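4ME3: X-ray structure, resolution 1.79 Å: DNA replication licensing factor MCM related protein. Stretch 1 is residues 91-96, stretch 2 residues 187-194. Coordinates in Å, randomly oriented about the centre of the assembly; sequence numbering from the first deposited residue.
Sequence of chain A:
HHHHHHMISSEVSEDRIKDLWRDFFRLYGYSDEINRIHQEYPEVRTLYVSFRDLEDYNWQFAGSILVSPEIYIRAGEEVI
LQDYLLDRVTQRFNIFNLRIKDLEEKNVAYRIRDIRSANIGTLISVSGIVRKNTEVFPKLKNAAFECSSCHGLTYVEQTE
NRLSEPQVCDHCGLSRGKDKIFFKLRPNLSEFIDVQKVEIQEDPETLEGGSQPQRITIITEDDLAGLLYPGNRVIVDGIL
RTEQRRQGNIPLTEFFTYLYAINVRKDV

Stretch 1, residues 91-96: QRFNIF
Stretch 2 (187-194) PNLSEFID

Residues 91-96 form an irregular segment without helix or strand, whereas 187-194 begins as a turn and runs into a strand that includes 191-194 and continues later in the chain. The touching parts run in nearly the same direction, 6° apart from CA 92 to 95 against CA 188 to 193. Register is set by R92 and S190, whose CA atoms lie 6.9 Å apart. No backbone-to-backbone hydrogen bond joins the two; side chains of stretch 1 meet both backbone carbonyls and side chains of stretch 2 in a contact that buries 345 Å² summed over both sides.

R92 (phi/psi -94/-50) leaves its backbone sideways to stretch 2, but a fully extended side chain, t at chi1, chi2 and chi3 with chi4 at 176°, brings the guanidinium up to 188-191. E191 (-104/129) points its CA-to-CB bond toward stretch 1 and folds its side chain with chi1 -76°, chi2 -57° and chi3 -67°. Its OE2 thereby lies at the guanidinium edge, near the plane, where N-H bonds are directed. R92 NE donates to E191 OE2 at 2.9 Å with an N-H...O angle of 140°, a hydrogen bond within a salt bridge; R92 NH2 reaches the same E191 OE2 at 3.1 Å and 130°, a weak bond. One carboxylate oxygen thus accepts from two nitrogens of the fork.

R92 NH2 also donates weakly to S190 O, at 3.3 Å and 125°. Proximity alone does not satisfy an acceptor: L189 O is 3.2 Å from R92 NE but lies over a guanidinium face, and the poor angle excludes a hydrogen bond. S190 N lies over that face too, yet its hydrogen is directed within its own stretch, to P187 O at 3.0 Å, closing the turn across N188 (-69/-15) and L189 (-107/7). L189, with chi1 m and chi2 t, adds an approach of its CD2 to R92 NH1 at 4.0 Å.

In stretch 1, N94 N makes a weak bond to R92 O at 3.3 Å, spanning F93 (-94/86). The F93 ring, at chi1 -59° and chi2 -74°, places CE1 3.5 Å from E191 OE2, so the oxygen that accepts from R92 also touches an aromatic carbon.

Beyond the polar cluster the contact becomes apolar. I95 (-87/133; chi1 m, chi2 t) points toward stretch 2 and sets CD1 4.1 Å from E191 CB and 4.0 Å from I193 CG2. I193 (-127/152; chi1 p, chi2 t) points toward stretch 1, while the intervening F192 (-110/155) points away, the alternation expected of a strand.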

# COMPACT_ATOMS: atom_id res chain seq x y z
N GLN A 91 -15.03 8.09 -8.32
CA GLN A 91 -13.93 7.71 -9.21
C GLN A 91 -12.62 8.33 -8.72
O GLN A 91 -11.54 7.82 -9.00
CB GLN A 91 -14.22 8.13 -10.65
CG GLN A 91 -14.41 9.63 -10.85
CD GLN A 91 -14.51 10.01 -12.31
OE1 GLN A 91 -14.35 9.18 -13.20
NE2 GLN A 91 -14.78 11.29 -12.57
N ARG A 92 -12.74 9.43 -7.99
CA ARG A 92 -11.57 10.14 -7.47
C ARG A 92 -11.22 9.69 -6.05
O ARG A 92 -10.06 9.37 -5.76
CB ARG A 92 -11.81 11.64 -7.47
CG ARG A 92 -10.71 12.43 -6.78
CD ARG A 92 -10.87 13.93 -7.00
NE ARG A 92 -9.76 14.69 -6.43
CZ ARG A 92 -9.61 16.00 -6.55
NH1 ARG A 92 -10.50 16.72 -7.23
NH2 ARG A 92 -8.56 16.60 -6.00
N PHE A 93 -12.21 9.69 -5.17
CA PHE A 93 -11.99 9.36 -3.77
C PHE A 93 -12.26 7.89 -3.51
O PHE A 93 -13.37 7.51 -3.12
CB PHE A 93 -12.88 10.23 -2.87
CG PHE A 93 -12.66 11.70 -3.04
CD1 PHE A 93 -11.53 12.30 -2.51
CD2 PHE A 93 -13.57 12.48 -3.73
CE1 PHE A 93 -11.31 13.66 -2.67
CE2 PHE A 93 -13.37 13.84 -3.88
CZ PHE A 93 -12.23 14.43 -3.36
N ASN A 94 -11.25 7.06 -3.74
CA ASN A 94 -11.38 5.62 -3.57
C ASN A 94 -10.17 4.99 -2.90
O ASN A 94 -9.89 3.81 -3.09
CB ASN A 94 -11.61 4.96 -4.93
CG ASN A 94 -10.48 5.21 -5.91
OD1 ASN A 94 -9.47 5.83 -5.57
ND2 ASN A 94 -10.64 4.72 -7.13
N ILE A 95 -9.45 5.78 -2.10
CA ILE A 95 -8.29 5.28 -1.37
C ILE A 95 -8.70 4.67 -0.03
O ILE A 95 -9.47 5.27 0.72
CB ILE A 95 -7.27 6.40 -1.11
CG1 ILE A 95 -6.75 6.97 -2.44
CG2 ILE A 95 -6.11 5.88 -0.27
CD1 ILE A 95 -5.86 8.19 -2.28
N PHE A 96 -8.18 3.49 0.27
CA PHE A 96 -8.33 2.92 1.60
C PHE A 96 -7.12 2.07 1.97
O PHE A 96 -6.55 1.38 1.13
CB PHE A 96 -9.60 2.08 1.72
CG PHE A 96 -10.00 1.82 3.14
CD1 PHE A 96 -9.51 0.71 3.81
CD2 PHE A 96 -10.82 2.70 3.81
CE1 PHE A 96 -9.86 0.48 5.13
CE2 PHE A 96 -11.17 2.48 5.12
CZ PHE A 96 -10.69 1.36 5.78
N PRO A 187 -3.27 17.20 -12.46
CA PRO A 187 -2.83 17.07 -11.07
C PRO A 187 -3.81 17.66 -10.06
O PRO A 187 -4.03 17.08 -8.99
CB PRO A 187 -1.51 17.85 -11.04
CG PRO A 187 -1.03 17.83 -12.45
CD PRO A 187 -2.27 17.90 -13.29
N ASN A 188 -4.42 18.80 -10.38
CA ASN A 188 -5.30 19.46 -9.43
C ASN A 188 -6.61 18.69 -9.19
O ASN A 188 -7.32 18.97 -8.23
CB ASN A 188 -5.60 20.89 -9.88
CG ASN A 188 -4.36 21.77 -9.88
OD1 ASN A 188 -3.34 21.41 -9.28
ND2 ASN A 188 -4.44 22.92 -10.53
N LEU A 189 -6.90 17.73 -10.06
CA LEU A 189 -8.09 16.89 -9.90
C LEU A 189 -7.71 15.48 -9.45
O LEU A 189 -8.56 14.59 -9.38
CB LEU A 189 -8.85 16.80 -11.22
CG LEU A 189 -9.46 18.11 -11.73
CD1 LEU A 189 -9.95 17.94 -13.15
CD2 LEU A 189 -10.58 18.56 -10.82
N SER A 190 -6.43 15.29 -9.13
CA SER A 190 -5.93 13.99 -8.74
C SER A 190 -5.77 13.92 -7.22
O SER A 190 -5.77 14.95 -6.54
CB SER A 190 -4.58 13.73 -9.41
OG SER A 190 -4.69 13.80 -10.82
N GLU A 191 -5.62 12.71 -6.71
CA GLU A 191 -5.37 12.52 -5.29
C GLU A 191 -3.91 12.16 -5.04
O GLU A 191 -3.37 11.26 -5.67
CB GLU A 191 -6.28 11.43 -4.73
CG GLU A 191 -7.72 11.89 -4.52
CD GLU A 191 -7.80 13.11 -3.61
OE1 GLU A 191 -7.48 12.97 -2.41
OE2 GLU A 191 -8.18 14.20 -4.10
N PHE A 192 -3.29 12.88 -4.12
CA PHE A 192 -1.92 12.61 -3.70
C PHE A 192 -1.90 12.06 -2.28
O PHE A 192 -2.80 12.33 -1.48
CB PHE A 192 -1.09 13.88 -3.73
CG PHE A 192 -0.95 14.49 -5.10
CD1 PHE A 192 -1.92 15.33 -5.59
CD2 PHE A 192 0.16 14.21 -5.88
CE1 PHE A 192 -1.80 15.90 -6.84
CE2 PHE A 192 0.29 14.78 -7.13
CZ PHE A 192 -0.69 15.62 -7.62
N ILE A 193 -0.85 11.31 -1.96
CA ILE A 193 -0.61 10.86 -0.60
C ILE A 193 0.80 11.24 -0.16
O ILE A 193 1.70 11.37 -0.98
CB ILE A 193 -0.80 9.34 -0.45
CG1 ILE A 193 0.17 8.59 -1.37
CG2 ILE A 193 -2.23 8.94 -0.76
CD1 ILE A 193 0.17 7.09 -1.18
N ASP A 194 0.96 11.42 1.15
CA ASP A 194 2.26 11.68 1.74
C ASP A 194 3.14 10.45 1.62
O ASP A 194 2.66 9.32 1.77
CB ASP A 194 2.11 12.02 3.22
CG ASP A 194 1.39 13.33 3.46
OD1 ASP A 194 1.65 14.31 2.73
OD2 ASP A 194 0.56 13.38 4.40